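Local coordinates for cycloalternan-forming enzyme (Listeria monocytogenes serovar 1/2a, PDB 5F7U), which is a multidomain glycoside hydrolase family 31 protein with a TIM barrel and a family 6 carbohydrate-binding module, and carries bound glycans and magnesium ions, at residues 977-991 with 1031-1043. The protein carries 1 engineered substitution. Numbering follows the deposited sequence.
Sequences EFDIDAVDGASDYTM and VPVTLQAGNNQVV
V1031 pairs with M991 through both backbone N-H groups, and their side chains run alongside one another in the same direction. M991 is bent at chi3 (66°), which lays its CE against V1033 CG1 at 3.8 Å. V1033 also trades two backbone bonds with Y989. On the other side of this strand pair, T1034 OG1 donates to D988 OD1 (2.7 Å), meeting it from above the carboxylate plane. L1035 then turns inward, its CD1 3.7 Å from Y989 CD2, the leucine chain set roughly perpendicular to the tyrosine. The Y989 hydroxyl ties down the turn of its own segment, donating to G985 O and accepting from D984 N. Each segment runs from one sheet of the beta-sandwich of the family 6 carbohydrate-binding module to the other: 987-991 pairs with 1031-1035 in one sheet, 977-981 with 1039-1043 in the other, both antiparallel. Inside the turn of the second segment, N1040 ND2 bonds to Q1036 O while its OD1 accepts from Q1036 N. The same ND2 reaches across to I980 O (3.1 Å), which N1040 N grips from the opposite face of the carbonyl plane. Beyond it, Q1041, extended past CG, aims NE2 at E977 OE2 (2.8 Å, 169° at the hydrogen), on the sheet face that also carries D979, whose OD2 is bonded to H947. V1042 points into the sandwich: CG2 packs on I980 CD1 at 3.7 Å, CG1 lies 4.0 Å from M991 SD, bridging the sheets, and I1008 adds to this core. V1043 CG2 rests on E977 CG (3.9 Å).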
ATOM      1  N   GLU A 977      23.200 -14.823 -28.381  1.00 23.38           N
ATOM      2  CA  GLU A 977      22.108 -15.662 -27.872  1.00 23.28           C
ATOM      3  C   GLU A 977      20.856 -14.821 -27.642  1.00 22.45           C
ATOM      4  O   GLU A 977      20.916 -13.758 -27.012  1.00 22.19           O
ATOM      5  CB  GLU A 977      22.534 -16.399 -26.597  1.00 25.29           C
ATOM      6  CG  GLU A 977      21.440 -17.269 -25.969  1.00 27.27           C
ATOM      7  CD  GLU A 977      21.915 -18.164 -24.819  1.00 29.78           C
ATOM      8  OE1 GLU A 977      23.129 -18.246 -24.539  1.00 32.36           O
ATOM      9  OE2 GLU A 977      21.050 -18.808 -24.182  1.00 30.73           O
ATOM     10  N   PHE A 978      19.732 -15.305 -28.176  1.00 20.91           N
ATOM     11  CA  PHE A 978      18.426 -14.656 -28.059  1.00 20.41           C
ATOM     12  C   PHE A 978      17.485 -15.504 -27.210  1.00 20.80           C
ATOM     13  O   PHE A 978      17.552 -16.753 -27.219  1.00 20.84           O
ATOM     14  CB  PHE A 978      17.754 -14.501 -29.430  1.00 19.50           C
ATOM     15  CG  PHE A 978      18.479 -13.590 -30.399  1.00 19.56           C
ATOM     16  CD1 PHE A 978      19.509 -14.073 -31.215  1.00 19.55           C
ATOM     17  CD2 PHE A 978      18.094 -12.253 -30.541  1.00 19.76           C
ATOM     18  CE1 PHE A 978      20.154 -13.237 -32.127  1.00 20.14           C
ATOM     19  CE2 PHE A 978      18.746 -11.411 -31.447  1.00 19.97           C
ATOM     20  CZ  PHE A 978      19.777 -11.904 -32.243  1.00 20.40           C
ATOM     21  N   ASP A 979      16.586 -14.815 -26.519  1.00 20.73           N
ATOM     22  CA  ASP A 979      15.488 -15.432 -25.801  1.00 21.45           C
ATOM     23  C   ASP A 979      14.258 -15.093 -26.618  1.00 20.42           C
ATOM     24  O   ASP A 979      13.838 -13.931 -26.658  1.00 19.91           O
ATOM     25  CB  ASP A 979      15.368 -14.825 -24.396  1.00 23.98           C
ATOM     26  CG  ASP A 979      16.607 -15.048 -23.541  1.00 26.91           C
ATOM     27  OD1 ASP A 979      16.995 -16.216 -23.341  1.00 29.13           O
ATOM     28  OD2 ASP A 979      17.167 -14.052 -23.026  1.00 28.99           O
ATOM     29  N   ILE A 980      13.687 -16.086 -27.304  1.00 19.25           N
ATOM     30  CA  ILE A 980      12.649 -15.798 -28.286  1.00 19.44           C
ATOM     31  C   ILE A 980      11.328 -16.481 -27.977  1.00 19.67           C
ATOM     32  O   ILE A 980      11.294 -17.668 -27.659  1.00 19.51           O
ATOM     33  CB  ILE A 980      13.123 -16.128 -29.719  1.00 19.38           C
ATOM     34  CG1 ILE A 980      14.180 -15.095 -30.134  1.00 20.13           C
ATOM     35  CG2 ILE A 980      11.944 -16.145 -30.710  1.00 19.40           C
ATOM     36  CD1 ILE A 980      14.891 -15.380 -31.430  1.00 20.74           C
ATOM     37  N   ASP A 981      10.246 -15.711 -28.054  1.00 20.31           N
ATOM     38  CA  ASP A 981       8.911 -16.291 -27.932  1.00 21.10           C
ATOM     39  C   ASP A 981       8.324 -16.746 -29.261  1.00 20.90           C
ATOM     40  O   ASP A 981       8.566 -16.133 -30.307  1.00 21.20           O
ATOM     41  CB  ASP A 981       7.967 -15.287 -27.272  1.00 22.33           C
ATOM     42  CG  ASP A 981       8.178 -15.194 -25.782  1.00 23.95           C
ATOM     43  OD1 ASP A 981       8.446 -16.251 -25.146  1.00 24.56           O
ATOM     44  OD2 ASP A 981       8.081 -14.062 -25.243  1.00 24.99           O
ATOM     45  N   ALA A 982       7.560 -17.837 -29.211  1.00 21.15           N
ATOM     46  CA  ALA A 982       6.658 -18.193 -30.298  1.00 21.38           C
ATOM     47  C   ALA A 982       5.539 -17.153 -30.361  1.00 22.26           C
ATOM     48  O   ALA A 982       4.999 -16.752 -29.322  1.00 23.13           O
ATOM     49  CB  ALA A 982       6.090 -19.585 -30.071  1.00 21.64           C
ATOM     50  N   VAL A 983       5.201 -16.696 -31.568  1.00 22.15           N
ATOM     51  CA  VAL A 983       4.183 -15.641 -31.706  1.00 23.34           C
ATOM     52  C   VAL A 983       2.783 -16.176 -31.366  1.00 24.45           C
ATOM     53  O   VAL A 983       2.008 -15.483 -30.702  1.00 25.23           O
ATOM     54  CB  VAL A 983       4.217 -14.975 -33.111  1.00 23.49           C
ATOM     55  CG1 VAL A 983       3.159 -13.876 -33.229  1.00 25.03           C
ATOM     56  CG2 VAL A 983       5.602 -14.401 -33.414  1.00 22.92           C
ATOM     57  N   ASP A 984       2.493 -17.411 -31.799  1.00 24.42           N
ATOM     58  CA  ASP A 984       1.172 -18.061 -31.687  1.00 26.27           C
ATOM     59  C   ASP A 984       1.290 -19.527 -31.295  1.00 25.47           C
ATOM     60  O   ASP A 984       0.752 -20.402 -31.975  1.00 27.09           O
ATOM     61  CB  ASP A 984       0.472 -18.046 -33.044  1.00 28.19           C
ATOM     62  CG  ASP A 984      -0.182 -16.738 -33.346  1.00 30.12           C
ATOM     63  OD1 ASP A 984      -1.155 -16.382 -32.644  1.00 32.05           O
ATOM     64  OD2 ASP A 984       0.263 -16.079 -34.305  1.00 31.05           O
ATOM     65  N   GLY A 985       2.033 -19.806 -30.241  1.00 24.10           N
ATOM     66  CA  GLY A 985       2.157 -21.180 -29.773  1.00 22.60           C
ATOM     67  C   GLY A 985       3.164 -22.017 -30.542  1.00 21.06           C
ATOM     68  O   GLY A 985       3.768 -21.574 -31.531  1.00 20.15           O
ATOM     69  N   ALA A 986       3.345 -23.248 -30.069  1.00 20.43           N
ATOM     70  CA  ALA A 986       4.328 -24.157 -30.653  1.00 19.54           C
ATOM     71  C   ALA A 986       4.003 -24.402 -32.126  1.00 19.52           C
ATOM     72  O   ALA A 986       2.881 -24.768 -32.466  1.00 20.22           O
ATOM     73  CB  ALA A 986       4.345 -25.456 -29.878  1.00 19.55           C
ATOM     74  N   SER A 987       4.981 -24.169 -32.990  1.00 18.99           N
ATOM     75  CA  SER A 987       4.755 -24.209 -34.435  1.00 19.92           C
ATOM     76  C   SER A 987       6.076 -24.041 -35.145  1.00 19.40           C
ATOM     77  O   SER A 987       7.057 -23.564 -34.556  1.00 18.68           O
ATOM     78  CB  SER A 987       3.867 -23.027 -34.871  1.00 20.37           C
ATOM     79  OG  SER A 987       3.477 -23.132 -36.233  1.00 21.79           O
ATOM     80  N   ASP A 988       6.083 -24.378 -36.436  1.00 20.41           N
ATOM     81  CA  ASP A 988       7.137 -23.885 -37.315  1.00 20.68           C
ATOM     82  C   ASP A 988       6.931 -22.395 -37.556  1.00 19.91           C
ATOM     83  O   ASP A 988       5.794 -21.946 -37.605  1.00 19.98           O
ATOM     84  CB  ASP A 988       7.137 -24.636 -38.640  1.00 22.85           C
ATOM     85  CG  ASP A 988       7.765 -26.023 -38.529  1.00 24.34           C
ATOM     86  OD1 ASP A 988       8.129 -26.476 -37.409  1.00 24.50           O
ATOM     87  OD2 ASP A 988       7.896 -26.659 -39.585  1.00 26.64           O
ATOM     88  N   TYR A 989       8.036 -21.650 -37.687  1.00 18.81           N
ATOM     89  CA  TYR A 989       8.017 -20.216 -37.993  1.00 18.55           C
ATOM     90  C   TYR A 989       9.120 -19.910 -38.988  1.00 18.94           C
ATOM     91  O   TYR A 989       9.980 -20.771 -39.262  1.00 19.46           O
ATOM     92  CB  TYR A 989       8.244 -19.377 -36.721  1.00 17.43           C
ATOM     93  CG  TYR A 989       7.075 -19.428 -35.769  1.00 17.38           C
ATOM     94  CD1 TYR A 989       6.012 -18.523 -35.894  1.00 17.62           C
ATOM     95  CD2 TYR A 989       7.041 -20.361 -34.713  1.00 16.90           C
ATOM     96  CE1 TYR A 989       4.938 -18.561 -35.017  1.00 17.84           C
ATOM     97  CE2 TYR A 989       5.967 -20.413 -33.835  1.00 16.84           C
ATOM     98  CZ  TYR A 989       4.914 -19.515 -34.000  1.00 17.60           C
ATOM     99  OH  TYR A 989       3.821 -19.531 -33.160  1.00 17.87           O
ATOM    100  N   THR A 990       9.058 -18.714 -39.560  1.00 19.22           N
ATOM    101  CA  THR A 990      10.173 -18.175 -40.325  1.00 19.58           C
ATOM    102  C   THR A 990      10.925 -17.179 -39.468  1.00 19.13           C
ATOM    103  O   THR A 990      10.335 -16.232 -38.941  1.00 19.14           O
ATOM    104  CB  THR A 990       9.689 -17.481 -41.601  1.00 20.83           C
ATOM    105  OG1 THR A 990       8.901 -18.400 -42.361  1.00 21.84           O
ATOM    106  CG2 THR A 990      10.874 -17.026 -42.431  1.00 21.11           C
ATOM    107  N   MET A 991      12.226 -17.397 -39.317  1.00 19.07           N
ATOM    108  CA  MET A 991      13.082 -16.412 -38.660  1.00 19.40           C
ATOM    109  C   MET A 991      13.806 -15.565 -39.717  1.00 20.20           C
ATOM    110  O   MET A 991      14.608 -16.096 -40.498  1.00 20.97           O
ATOM    111  CB  MET A 991      14.068 -17.128 -37.731  1.00 19.52           C
ATOM    112  CG  MET A 991      15.053 -16.186 -37.044  1.00 20.14           C
ATOM    113  SD  MET A 991      16.123 -17.015 -35.854  1.00 21.12           S
ATOM    114  CE  MET A 991      17.098 -18.094 -36.920  1.00 21.43           C
ATOM    115  N   VAL A1031      14.975 -18.047 -42.452  1.00 24.62           N
ATOM    116  CA  VAL A1031      15.461 -19.323 -41.904  1.00 24.11           C
ATOM    117  C   VAL A1031      14.270 -20.078 -41.284  1.00 23.67           C
ATOM    118  O   VAL A1031      13.595 -19.514 -40.402  1.00 22.69           O
ATOM    119  CB  VAL A1031      16.551 -19.078 -40.819  1.00 23.86           C
ATOM    120  CG1 VAL A1031      17.065 -20.394 -40.234  1.00 23.91           C
ATOM    121  CG2 VAL A1031      17.702 -18.233 -41.371  1.00 24.57           C
ATOM    122  N   PRO A1032      14.019 -21.344 -41.713  1.00 23.86           N
ATOM    123  CA  PRO A1032      12.953 -22.138 -41.082  1.00 23.49           C
ATOM    124  C   PRO A1032      13.364 -22.607 -39.689  1.00 22.56           C
ATOM    125  O   PRO A1032      14.468 -23.166 -39.512  1.00 22.10           O
ATOM    126  CB  PRO A1032      12.764 -23.336 -42.038  1.00 24.90           C
ATOM    127  CG  PRO A1032      14.049 -23.453 -42.780  1.00 25.73           C
ATOM    128  CD  PRO A1032      14.739 -22.108 -42.763  1.00 25.19           C
ATOM    129  N   VAL A1033      12.499 -22.338 -38.698  1.00 21.29           N
ATOM    130  CA  VAL A1033      12.743 -22.731 -37.310  1.00 20.46           C
ATOM    131  C   VAL A1033      11.485 -23.376 -36.743  1.00 20.45           C
ATOM    132  O   VAL A1033      10.378 -23.157 -37.257  1.00 20.69           O
ATOM    133  CB  VAL A1033      13.198 -21.541 -36.402  1.00 19.94           C
ATOM    134  CG1 VAL A1033      14.494 -20.902 -36.911  1.00 19.97           C
ATOM    135  CG2 VAL A1033      12.103 -20.492 -36.240  1.00 19.51           C
ATOM    136  N   THR A1034      11.661 -24.171 -35.690  1.00 19.99           N
ATOM    137  CA  THR A1034      10.537 -24.772 -34.985  1.00 19.87           C
ATOM    138  C   THR A1034      10.615 -24.240 -33.566  1.00 19.07           C
ATOM    139  O   THR A1034      11.644 -24.422 -32.884  1.00 18.71           O
ATOM    140  CB  THR A1034      10.625 -26.309 -35.009  1.00 20.89           C
ATOM    141  OG1 THR A1034      10.566 -26.758 -36.365  1.00 21.57           O
ATOM    142  CG2 THR A1034       9.471 -26.931 -34.237  1.00 21.08           C
ATOM    143  N   LEU A1035       9.558 -23.543 -33.144  1.00 18.48           N
ATOM    144  CA  LEU A1035       9.529 -22.931 -31.814  1.00 18.22           C
ATOM    145  C   LEU A1035       8.495 -23.581 -30.925  1.00 19.02           C
ATOM    146  O   LEU A1035       7.414 -23.973 -31.384  1.00 19.01           O
ATOM    147  CB  LEU A1035       9.258 -21.430 -31.908  1.00 17.44           C
ATOM    148  CG  LEU A1035      10.295 -20.636 -32.702  1.00 17.25           C
ATOM    149  CD1 LEU A1035       9.877 -19.167 -32.642  1.00 17.33           C
ATOM    150  CD2 LEU A1035      11.717 -20.807 -32.158  1.00 16.84           C
ATOM    151  N   GLN A1036       8.837 -23.698 -29.652  1.00 19.86           N
ATOM    152  CA  GLN A1036       7.892 -24.243 -28.688  1.00 21.60           C
ATOM    153  C   GLN A1036       7.297 -23.147 -27.817  1.00 22.75           C
ATOM    154  O   GLN A1036       7.631 -21.970 -27.972  1.00 21.38           O
ATOM    155  CB  GLN A1036       8.547 -25.348 -27.852  1.00 23.10           C
ATOM    156  CG  GLN A1036       9.926 -25.018 -27.348  1.00 24.18           C
ATOM    157  CD  GLN A1036      10.667 -26.210 -26.812  1.00 25.22           C
ATOM    158  OE1 GLN A1036      10.669 -27.297 -27.408  1.00 25.85           O
ATOM    159  NE2 GLN A1036      11.314 -26.022 -25.678  1.00 26.11           N
ATOM    160  N   ALA A1037       6.389 -23.539 -26.917  1.00 24.67           N
ATOM    161  CA  ALA A1037       5.908 -22.633 -25.851  1.00 27.31           C
ATOM    162  C   ALA A1037       7.027 -22.179 -24.907  1.00 27.83           C
ATOM    163  O   ALA A1037       8.000 -22.914 -24.644  1.00 29.11           O
ATOM    164  CB  ALA A1037       4.802 -23.311 -25.059  1.00 28.23           C
ATOM    165  N   GLY A1038       6.882 -20.961 -24.404  1.00 28.96           N
ATOM    166  CA  GLY A1038       7.817 -20.391 -23.447  1.00 29.70           C
ATOM    167  C   GLY A1038       8.990 -19.743 -24.151  1.00 28.53           C
ATOM    168  O   GLY A1038       8.911 -19.350 -25.323  1.00 28.80           O
ATOM    169  N   ASN A1039      10.088 -19.665 -23.418  1.00 28.84           N
ATOM    170  CA  ASN A1039      11.296 -19.050 -23.890  1.00 28.00           C
ATOM    171  C   ASN A1039      12.062 -20.048 -24.782  1.00 25.88           C
ATOM    172  O   ASN A1039      12.413 -21.157 -24.342  1.00 27.53           O
ATOM    173  CB  ASN A1039      12.113 -18.624 -22.670  1.00 30.02           C
ATOM    174  CG  ASN A1039      13.328 -17.816 -23.025  1.00 30.99           C
ATOM    175  OD1 ASN A1039      13.646 -17.627 -24.193  1.00 30.88           O
ATOM    176  ND2 ASN A1039      14.018 -17.316 -22.004  1.00 32.48           N
ATOM    177  N   ASN A1040      12.310 -19.663 -26.032  1.00 22.18           N
ATOM    178  CA  ASN A1040      13.106 -20.493 -26.933  1.00 19.98           C
ATOM    179  C   ASN A1040      14.521 -19.968 -26.947  1.00 19.99           C
ATOM    180  O   ASN A1040      14.739 -18.765 -27.138  1.00 19.35           O
ATOM    181  CB  ASN A1040      12.533 -20.466 -28.353  1.00 18.81           C
ATOM    182  CG  ASN A1040      11.192 -21.173 -28.456  1.00 18.29           C
ATOM    183  OD1 ASN A1040      11.148 -22.349 -28.772  1.00 18.03           O
ATOM    184  ND2 ASN A1040      10.095 -20.463 -28.169  1.00 18.15           N
ATOM    185  N   GLN A1041      15.481 -20.860 -26.734  1.00 19.81           N
ATOM    186  CA  GLN A1041      16.889 -20.474 -26.736  1.00 20.69           C
ATOM    187  C   GLN A1041      17.366 -20.491 -28.174  1.00 19.66           C
ATOM    188  O   GLN A1041      17.407 -21.557 -28.784  1.00 19.23           O
ATOM    189  CB  GLN A1041      17.725 -21.439 -25.879  1.00 22.62           C
ATOM    190  CG  GLN A1041      19.222 -21.125 -25.899  1.00 25.83           C
ATOM    191  CD  GLN A1041      20.086 -22.129 -25.151  1.00 28.78           C
ATOM    192  OE1 GLN A1041      20.008 -23.348 -25.374  1.00 30.52           O
ATOM    193  NE2 GLN A1041      20.952 -21.615 -24.275  1.00 30.46           N
ATOM    194  N   VAL A1042      17.727 -19.321 -28.703  1.00 18.80           N
ATOM    195  CA  VAL A1042      18.200 -19.214 -30.092  1.00 19.00           C
ATOM    196  C   VAL A1042      19.622 -18.671 -30.085  1.00 19.63           C
ATOM    197  O   VAL A1042      19.841 -17.506 -29.747  1.00 20.20           O
ATOM    198  CB  VAL A1042      17.249 -18.350 -30.957  1.00 18.36           C
ATOM    199  CG1 VAL A1042      17.758 -18.208 -32.394  1.00 18.47           C
ATOM    200  CG2 VAL A1042      15.837 -18.934 -30.948  1.00 17.90           C
ATOM    201  N   VAL A1043      20.578 -19.528 -30.443  1.00 20.14           N
ATOM    202  CA  VAL A1043      22.002 -19.184 -30.374  1.00 21.10           C
ATOM    203  C   VAL A1043      22.597 -19.137 -31.773  1.00 21.63           C
ATOM    204  O   VAL A1043      22.571 -20.126 -32.509  1.00 21.83           O
ATOM    205  CB  VAL A1043      22.821 -20.185 -29.508  1.00 22.10           C
ATOM    206  CG1 VAL A1043      24.257 -19.698 -29.341  1.00 23.60           C
ATOM    207  CG2 VAL A1043      22.178 -20.424 -28.143  1.00 22.07           C
TER